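PDB 2HUJ: Lin2004 protein from Listeria innocua, which is of unknown function but adopts a four-helical bundle fold and represents a novel family of bacterial proteins. Local coordinates for residues K35-Y40 against K113-H118; P58-A63 against M100-A105. All coordinates share one frame; numbering follows the deposited sequence.

Interaction 1 (K35-Y40 against K113-H118); sequences KNWELY and KHFLDH
Tyr40 and Phe115 lie ring on ring in an offset stack, their planes only 7° apart and their centroids 4.0 Å from each other. The two side chains reach across from their own helices and overlap while heading in opposite directions. As a result CD2 of Phe115 sits over the centre of the tyrosine ring, while CG of Tyr40 rides nearer the rim of the phenylalanine. The overlap reaches back to the tyrosine methylene, whose CB lies 3.5 Å from Phe115 CZ and makes a CH-pi contact with that same ring face. Phe115 holds its CG anti to the backbone N, with chi1 at -156°, and this carries the ring deep against helix 16-45; CZ packs 3.7 Å from Asn36 O, the carbonyl that takes the helical bond of Tyr40 N.

Trp37 comes in from beside the pair. Its CE3 is 3.5 Å from Phe115 CD1, which lies at the indole edge near the indole plane, and the two rings are inclined to each other without stacking. The far end of the indole runs alongside Leu116, CH2 being 3.8 Å from Leu116 CD1, and Tyr119 stacks on the tryptophan. Tyr40 OH bonds to Ser110 O, which holds the hydroxyl end of the tyrosine in place, while Thr101 and Ser104 of helix 88-104 approach Phe115 from the side opposite Tyr40. The segment axes run nearly antiparallel, at 158° and 10.9 Å, around an aromatic cluster within the buried interior of a four-helix bundle.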
ATOM      1  N   LYS A  35       2.479  -7.813  -2.576  1.00 27.75           N
ATOM      2  CA  LYS A  35       3.449  -8.098  -3.621  1.00 28.07           C
ATOM      3  C   LYS A  35       4.850  -7.729  -3.150  1.00 28.00           C
ATOM      4  O   LYS A  35       5.791  -8.518  -3.359  1.00 25.78           O
ATOM      5  CB  LYS A  35       3.146  -7.333  -4.905  1.00 28.80           C
ATOM      6  CG  LYS A  35       1.963  -7.796  -5.700  1.00 33.75           C
ATOM      7  CD  LYS A  35       1.890  -6.971  -6.991  1.00 33.48           C
ATOM      8  CE  LYS A  35       0.609  -7.176  -7.770  1.00 44.81           C
ATOM      9  NZ  LYS A  35       0.609  -6.291  -8.995  1.00 40.07           N
ATOM     10  N   ASN A  36       4.984  -6.570  -2.498  1.00 25.68           N
ATOM     11  CA  ASN A  36       6.289  -6.130  -1.988  1.00 25.09           C
ATOM     12  C   ASN A  36       6.851  -7.143  -1.029  1.00 26.57           C
ATOM     13  O   ASN A  36       8.031  -7.521  -1.087  1.00 25.36           O
ATOM     14  CB  ASN A  36       6.175  -4.787  -1.259  1.00 26.17           C
ATOM     15  CG  ASN A  36       5.765  -3.615  -2.176  1.00 26.06           C
ATOM     16  OD1 ASN A  36       5.608  -3.751  -3.393  1.00 27.01           O
ATOM     17  ND2 ASN A  36       5.593  -2.452  -1.546  1.00 27.73           N
ATOM     18  N   TRP A  37       6.000  -7.576  -0.105  1.00 26.47           N
ATOM     19  CA  TRP A  37       6.412  -8.492   0.965  1.00 26.88           C
ATOM     20  C   TRP A  37       6.789  -9.845   0.385  1.00 26.69           C
ATOM     21  O   TRP A  37       7.799 -10.434   0.756  1.00 24.33           O
ATOM     22  CB  TRP A  37       5.248  -8.621   1.944  1.00 28.32           C
ATOM     23  CG  TRP A  37       5.454  -9.524   3.107  1.00 25.10           C
ATOM     24  CD1 TRP A  37       4.705 -10.603   3.426  1.00 30.22           C
ATOM     25  CD2 TRP A  37       6.457  -9.405   4.150  1.00 23.81           C
ATOM     26  NE1 TRP A  37       5.161 -11.165   4.591  1.00 28.45           N
ATOM     27  CE2 TRP A  37       6.233 -10.462   5.056  1.00 29.99           C
ATOM     28  CE3 TRP A  37       7.509  -8.517   4.389  1.00 30.23           C
ATOM     29  CZ2 TRP A  37       7.055 -10.687   6.180  1.00 29.84           C
ATOM     30  CZ3 TRP A  37       8.316  -8.726   5.523  1.00 29.58           C
ATOM     31  CH2 TRP A  37       8.074  -9.789   6.397  1.00 29.18           C
ATOM     32  N   GLU A  38       5.984 -10.355  -0.539  1.00 27.83           N
ATOM     33  CA  GLU A  38       6.303 -11.653  -1.135  1.00 29.14           C
ATOM     34  C   GLU A  38       7.553 -11.626  -2.001  1.00 26.71           C
ATOM     35  O   GLU A  38       8.313 -12.589  -1.993  1.00 28.18           O
ATOM     36  CB  GLU A  38       5.125 -12.202  -1.932  1.00 27.75           C
ATOM     37  CG  GLU A  38       3.865 -12.486  -1.069  1.00 39.19           C
ATOM     38  CD  GLU A  38       4.058 -13.602  -0.031  1.00 54.06           C
ATOM     39  OE1 GLU A  38       4.923 -14.503  -0.237  1.00 57.18           O
ATOM     40  OE2 GLU A  38       3.333 -13.575   0.991  1.00 57.11           O
ATOM     41  N   LEU A  39       7.790 -10.531  -2.714  1.00 26.96           N
ATOM     42  CA  LEU A  39       9.025 -10.388  -3.498  1.00 26.25           C
ATOM     43  C   LEU A  39      10.234 -10.370  -2.566  1.00 25.67           C
ATOM     44  O   LEU A  39      11.225 -11.055  -2.804  1.00 26.01           O
ATOM     45  CB  LEU A  39       8.978  -9.120  -4.374  1.00 26.79           C
ATOM     46  CG  LEU A  39      10.227  -8.807  -5.211  1.00 29.05           C
ATOM     47  CD1 LEU A  39      10.534  -9.969  -6.133  1.00 30.79           C
ATOM     48  CD2 LEU A  39      10.016  -7.539  -6.001  1.00 28.67           C
ATOM     49  N   TYR A  40      10.119  -9.603  -1.485  1.00 23.36           N
ATOM     50  CA  TYR A  40      11.190  -9.507  -0.489  1.00 23.84           C
ATOM     51  C   TYR A  40      11.521 -10.874   0.065  1.00 25.52           C
ATOM     52  O   TYR A  40      12.706 -11.283   0.098  1.00 25.24           O
ATOM     53  CB  TYR A  40      10.801  -8.532   0.609  1.00 24.57           C
ATOM     54  CG  TYR A  40      11.722  -8.554   1.799  1.00 23.48           C
ATOM     55  CD1 TYR A  40      13.071  -8.265   1.681  1.00 27.00           C
ATOM     56  CD2 TYR A  40      11.244  -8.926   3.051  1.00 25.12           C
ATOM     57  CE1 TYR A  40      13.917  -8.284   2.791  1.00 27.89           C
ATOM     58  CE2 TYR A  40      12.096  -8.977   4.149  1.00 25.72           C
ATOM     59  CZ  TYR A  40      13.421  -8.652   4.025  1.00 24.18           C
ATOM     60  OH  TYR A  40      14.226  -8.715   5.142  1.00 25.69           O
ATOM     61  N   LYS A 113      13.295  -6.780  10.319  1.00 25.73           N
ATOM     62  CA  LYS A 113      12.313  -6.148  11.212  1.00 28.25           C
ATOM     63  C   LYS A 113      11.801  -4.828  10.657  1.00 26.10           C
ATOM     64  O   LYS A 113      10.589  -4.568  10.694  1.00 27.12           O
ATOM     65  CB  LYS A 113      12.841  -6.008  12.655  1.00 26.85           C
ATOM     66  CG  LYS A 113      11.831  -5.392  13.645  1.00 26.10           C
ATOM     67  CD  LYS A 113      12.379  -5.346  15.058  1.00 30.44           C
ATOM     68  CE  LYS A 113      11.405  -4.680  16.038  1.00 35.76           C
ATOM     69  NZ  LYS A 113      11.069  -3.287  15.576  1.00 27.24           N
ATOM     70  N   HIS A 114      12.687  -4.001  10.104  1.00 24.61           N
ATOM     71  CA  HIS A 114      12.257  -2.737   9.501  1.00 26.16           C
ATOM     72  C   HIS A 114      11.249  -2.992   8.372  1.00 26.71           C
ATOM     73  O   HIS A 114      10.181  -2.365   8.299  1.00 26.12           O
ATOM     74  CB  HIS A 114      13.449  -1.929   8.975  1.00 29.31           C
ATOM     75  CG  HIS A 114      14.313  -1.362  10.055  1.00 35.06           C
ATOM     76  ND1 HIS A 114      13.904  -1.272  11.374  1.00 45.63           N
ATOM     77  CD2 HIS A 114      15.577  -0.870  10.022  1.00 41.43           C
ATOM     78  CE1 HIS A 114      14.873  -0.741  12.101  1.00 46.73           C
ATOM     79  NE2 HIS A 114      15.900  -0.490  11.307  1.00 48.97           N
ATOM     80  N   PHE A 115      11.563  -3.950   7.503  1.00 26.62           N
ATOM     81  CA  PHE A 115      10.657  -4.285   6.394  1.00 25.82           C
ATOM     82  C   PHE A 115       9.304  -4.772   6.908  1.00 25.45           C
ATOM     83  O   PHE A 115       8.259  -4.261   6.517  1.00 26.91           O
ATOM     84  CB  PHE A 115      11.318  -5.319   5.473  1.00 27.11           C
ATOM     85  CG  PHE A 115      10.778  -5.308   4.068  1.00 24.07           C
ATOM     86  CD1 PHE A 115       9.427  -5.599   3.825  1.00 26.50           C
ATOM     87  CD2 PHE A 115      11.598  -5.073   2.989  1.00 27.12           C
ATOM     88  CE1 PHE A 115       8.896  -5.597   2.538  1.00 29.47           C
ATOM     89  CE2 PHE A 115      11.058  -5.057   1.689  1.00 26.03           C
ATOM     90  CZ  PHE A 115       9.734  -5.360   1.460  1.00 25.75           C
ATOM     91  N   LEU A 116       9.341  -5.763   7.781  1.00 25.69           N
ATOM     92  CA  LEU A 116       8.150  -6.286   8.443  1.00 26.51           C
ATOM     93  C   LEU A 116       7.295  -5.158   9.026  1.00 25.88           C
ATOM     94  O   LEU A 116       6.095  -5.152   8.852  1.00 25.97           O
ATOM     95  CB  LEU A 116       8.562  -7.203   9.568  1.00 25.99           C
ATOM     96  CG  LEU A 116       7.439  -7.744  10.459  1.00 25.91           C
ATOM     97  CD1 LEU A 116       6.564  -8.673   9.661  1.00 30.53           C
ATOM     98  CD2 LEU A 116       8.004  -8.434  11.663  1.00 31.22           C
ATOM     99  N   ASP A 117       7.934  -4.246   9.773  1.00 27.12           N
ATOM    100  CA  ASP A 117       7.195  -3.179  10.444  1.00 25.99           C
ATOM    101  C   ASP A 117       6.517  -2.247   9.461  1.00 26.76           C
ATOM    102  O   ASP A 117       5.400  -1.799   9.705  1.00 25.98           O
ATOM    103  CB  ASP A 117       8.081  -2.399  11.410  1.00 27.39           C
ATOM    104  CG  ASP A 117       8.453  -3.187  12.675  1.00 29.12           C
ATOM    105  OD1 ASP A 117       7.865  -4.256  13.005  1.00 24.30           O
ATOM    106  OD2 ASP A 117       9.367  -2.708  13.388  1.00 26.44           O
ATOM    107  N   HIS A 118       7.200  -1.976   8.349  1.00 23.62           N
ATOM    108  CA  HIS A 118       6.610  -1.174   7.247  1.00 26.30           C
ATOM    109  C   HIS A 118       5.484  -1.885   6.549  1.00 27.35           C
ATOM    110  O   HIS A 118       4.427  -1.281   6.263  1.00 28.40           O
ATOM    111  CB  HIS A 118       7.693  -0.744   6.305  1.00 25.63           C
ATOM    112  CG  HIS A 118       8.514   0.371   6.858  1.00 27.29           C
ATOM    113  ND1 HIS A 118       9.416   0.176   7.888  1.00 30.13           N
ATOM    114  CD2 HIS A 118       8.449   1.715   6.660  1.00 29.72           C
ATOM    115  CE1 HIS A 118       9.945   1.344   8.234  1.00 34.35           C
ATOM    116  NE2 HIS A 118       9.376   2.294   7.504  1.00 30.32           N
TER

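Interaction 2 (P58-A63 against M100-A105); sequences PFVDEA and MTAVSA
Thr101 OG1 is gripped from two helices: Asn36 ND2 of helix 16-45 is hydrogen-bonded to it, and it is also bonded to Asn97 O, one turn earlier in its own helix. The next residue, Ala102, faces helix 52-81, and its methyl is central to the apolar contact. Ala102 CB touches Ala63 CB at 3.9 Å and Phe59 CE2 at 4.0 Å, so a methyl and an aromatic ring one helical turn apart receive it together. With small residues meeting here, the backbones come close, and the CA atoms of Val60 and Ala102 are 5.7 Å apart. This is antiparallel packing of neighbouring helices in the four-helix bundle, the segment axes being 9.3 Å apart at 166°.

With chi1 near trans (-171°), the Phe59 ring swings out so that CD2 and CE2 lie alongside Ala102. Its CD2 lies 3.9 Å from Ala102 O, a carbonyl that the contact buries and that has no hydrogen-bonding partner in the model. Phe106 meets the Phe59 ring edge-to-face, and Gln32 and Asn36 of helix 16-45 also touch it. Toward the outside, Val60 and Val103 meet most closely through their CG2 methyls, 3.7 Å apart. In both valines this is the branch beside the backbone N. Val103 points its CB away from helix 52-81, and it is that CG2 methyl that reaches Val60 at the more exposed margin of the contact.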
ATOM      1  N   PRO A  58       9.586  -0.612 -13.483  1.00 28.97           N
ATOM      2  CA  PRO A  58       8.174  -0.934 -13.724  1.00 27.52           C
ATOM      3  C   PRO A  58       7.428  -1.348 -12.442  1.00 29.24           C
ATOM      4  O   PRO A  58       6.273  -0.992 -12.254  1.00 28.27           O
ATOM      5  CB  PRO A  58       8.253  -2.097 -14.708  1.00 28.66           C
ATOM      6  CG  PRO A  58       9.602  -1.877 -15.399  1.00 30.92           C
ATOM      7  CD  PRO A  58      10.488  -1.431 -14.317  1.00 29.45           C
ATOM      8  N   PHE A  59       8.104  -2.102 -11.591  1.00 27.96           N
ATOM      9  CA  PHE A  59       7.502  -2.535 -10.326  1.00 27.24           C
ATOM     10  C   PHE A  59       7.235  -1.330  -9.430  1.00 26.97           C
ATOM     11  O   PHE A  59       6.149  -1.187  -8.860  1.00 28.73           O
ATOM     12  CB  PHE A  59       8.397  -3.553  -9.629  1.00 27.34           C
ATOM     13  CG  PHE A  59       7.759  -4.219  -8.428  1.00 26.91           C
ATOM     14  CD1 PHE A  59       6.972  -5.358  -8.582  1.00 28.44           C
ATOM     15  CD2 PHE A  59       7.953  -3.719  -7.155  1.00 28.51           C
ATOM     16  CE1 PHE A  59       6.408  -5.997  -7.493  1.00 31.15           C
ATOM     17  CE2 PHE A  59       7.383  -4.360  -6.036  1.00 28.96           C
ATOM     18  CZ  PHE A  59       6.604  -5.494  -6.204  1.00 28.14           C
ATOM     19  N   VAL A  60       8.240  -0.477  -9.274  1.00 24.92           N
ATOM     20  CA  VAL A  60       8.123   0.697  -8.421  1.00 26.05           C
ATOM     21  C   VAL A  60       7.091   1.691  -9.001  1.00 28.07           C
ATOM     22  O   VAL A  60       6.280   2.258  -8.263  1.00 28.10           O
ATOM     23  CB  VAL A  60       9.480   1.357  -8.163  1.00 29.36           C
ATOM     24  CG1 VAL A  60       9.307   2.646  -7.368  1.00 29.82           C
ATOM     25  CG2 VAL A  60      10.390   0.378  -7.381  1.00 26.79           C
ATOM     26  N   ASP A  61       7.113   1.868 -10.324  1.00 27.57           N
ATOM     27  CA  ASP A  61       6.106   2.692 -10.988  1.00 26.69           C
ATOM     28  C   ASP A  61       4.665   2.210 -10.738  1.00 26.06           C
ATOM     29  O   ASP A  61       3.795   3.004 -10.483  1.00 29.36           O
ATOM     30  CB  ASP A  61       6.318   2.713 -12.506  1.00 27.78           C
ATOM     31  CG  ASP A  61       7.506   3.575 -12.961  1.00 30.36           C
ATOM     32  OD1 ASP A  61       8.065   4.359 -12.167  1.00 31.60           O
ATOM     33  OD2 ASP A  61       7.813   3.485 -14.182  1.00 34.12           O
ATOM     34  N   GLU A  62       4.411   0.919 -10.852  1.00 27.39           N
ATOM     35  CA  GLU A  62       3.075   0.388 -10.587  1.00 30.43           C
ATOM     36  C   GLU A  62       2.684   0.634  -9.103  1.00 29.77           C
ATOM     37  O   GLU A  62       1.568   1.045  -8.804  1.00 28.50           O
ATOM     38  CB  GLU A  62       3.034  -1.098 -10.964  1.00 28.95           C
ATOM     39  CG  GLU A  62       1.863  -1.928 -10.423  1.00 29.48           C
ATOM     40  CD  GLU A  62       0.527  -1.494 -10.954  1.00 39.71           C
ATOM     41  OE1 GLU A  62       0.496  -0.714 -11.946  1.00 36.27           O
ATOM     42  OE2 GLU A  62      -0.498  -1.916 -10.370  1.00 39.37           O
ATOM     43  N   ALA A  63       3.610   0.392  -8.173  1.00 28.85           N
ATOM     44  CA  ALA A  63       3.361   0.738  -6.774  1.00 28.25           C
ATOM     45  C   ALA A  63       2.995   2.216  -6.561  1.00 30.88           C
ATOM     46  O   ALA A  63       2.039   2.537  -5.833  1.00 29.99           O
ATOM     47  CB  ALA A  63       4.568   0.356  -5.896  1.00 26.41           C
HETATM   48  N   MSE A 100       8.703   2.658  -0.351  1.00 28.56           N
HETATM   49  CA  MSE A 100       9.969   2.239   0.234  1.00 28.36           C
HETATM   50  C   MSE A 100      10.192   0.727   0.135  1.00 29.30           C
HETATM   51  O   MSE A 100      11.291   0.264  -0.226  1.00 29.27           O
HETATM   52  CB  MSE A 100      10.051   2.622   1.706  1.00 33.05           C
HETATM   53  CG  MSE A 100      10.178   4.058   1.974  1.00 36.32           C
HETATM   54 SE   MSE A 100      10.001   4.152   4.009  0.75 41.25          SE
HETATM   55  CE  MSE A 100       8.737   4.992   4.002  1.00 31.93           C
ATOM     56  N   THR A 101       9.177  -0.031   0.507  1.00 29.85           N
ATOM     57  CA  THR A 101       9.245  -1.492   0.478  1.00 29.88           C
ATOM     58  C   THR A 101       9.261  -2.046  -0.960  1.00 29.47           C
ATOM     59  O   THR A 101       9.876  -3.089  -1.213  1.00 29.42           O
ATOM     60  CB  THR A 101       8.150  -2.155   1.334  1.00 29.24           C
ATOM     61  OG1 THR A 101       6.846  -1.712   0.952  1.00 25.77           O
ATOM     62  CG2 THR A 101       8.395  -1.876   2.837  1.00 31.59           C
ATOM     63  N   ALA A 102       8.670  -1.329  -1.902  1.00 26.80           N
ATOM     64  CA  ALA A 102       8.770  -1.753  -3.304  1.00 26.85           C
ATOM     65  C   ALA A 102      10.191  -1.721  -3.807  1.00 28.95           C
ATOM     66  O   ALA A 102      10.648  -2.650  -4.505  1.00 28.18           O
ATOM     67  CB  ALA A 102       7.873  -0.886  -4.166  1.00 23.67           C
ATOM     68  N   VAL A 103      10.919  -0.682  -3.427  1.00 27.95           N
ATOM     69  CA  VAL A 103      12.357  -0.597  -3.767  1.00 28.04           C
ATOM     70  C   VAL A 103      13.203  -1.623  -2.991  1.00 27.88           C
ATOM     71  O   VAL A 103      13.997  -2.347  -3.569  1.00 27.83           O
ATOM     72  CB  VAL A 103      12.875   0.811  -3.522  1.00 29.24           C
ATOM     73  CG1 VAL A 103      14.344   0.889  -3.785  1.00 29.84           C
ATOM     74  CG2 VAL A 103      12.100   1.802  -4.372  1.00 30.44           C
ATOM     75  N   SER A 104      12.977  -1.726  -1.678  1.00 26.69           N
ATOM     76  CA  SER A 104      13.736  -2.657  -0.815  1.00 28.65           C
ATOM     77  C   SER A 104      13.479  -4.133  -1.124  1.00 26.53           C
ATOM     78  O   SER A 104      14.329  -4.967  -0.843  1.00 26.99           O
ATOM     79  CB  SER A 104      13.392  -2.385   0.652  1.00 28.54           C
ATOM     80  OG  SER A 104      13.864  -1.102   1.021  1.00 30.03           O
ATOM     81  N   ALA A 105      12.307  -4.447  -1.699  1.00 24.93           N
ATOM     82  CA  ALA A 105      11.958  -5.829  -1.982  1.00 25.90           C
ATOM     83  C   ALA A 105      12.975  -6.538  -2.921  1.00 27.66           C
ATOM     84  O   ALA A 105      13.100  -7.735  -2.906  1.00 28.32           O
ATOM     85  CB  ALA A 105      10.611  -5.891  -2.589  1.00 27.34           C
TER

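From the N terminus, helix 16-45 supplies residues 35-40 to interaction 1, and helix 52-81 then supplies residues 58-63 to interaction 2. The chain turns back through helix 88-104, where residues 100-105 close the shorter loop. Helix 112-137 follows, and its residues 113-118 close the longer loop on the first helix, so that the second contact lies wholly within the span of the first. One contact therefore joins the first and last helices and the other the two middle ones. They meet at Asn36, whose OD1 packs 3.2 Å from Phe59 CE2 and whose backbone O packs 3.4 Å from Ala105 CB, so all four helices come together in this part of the bundle.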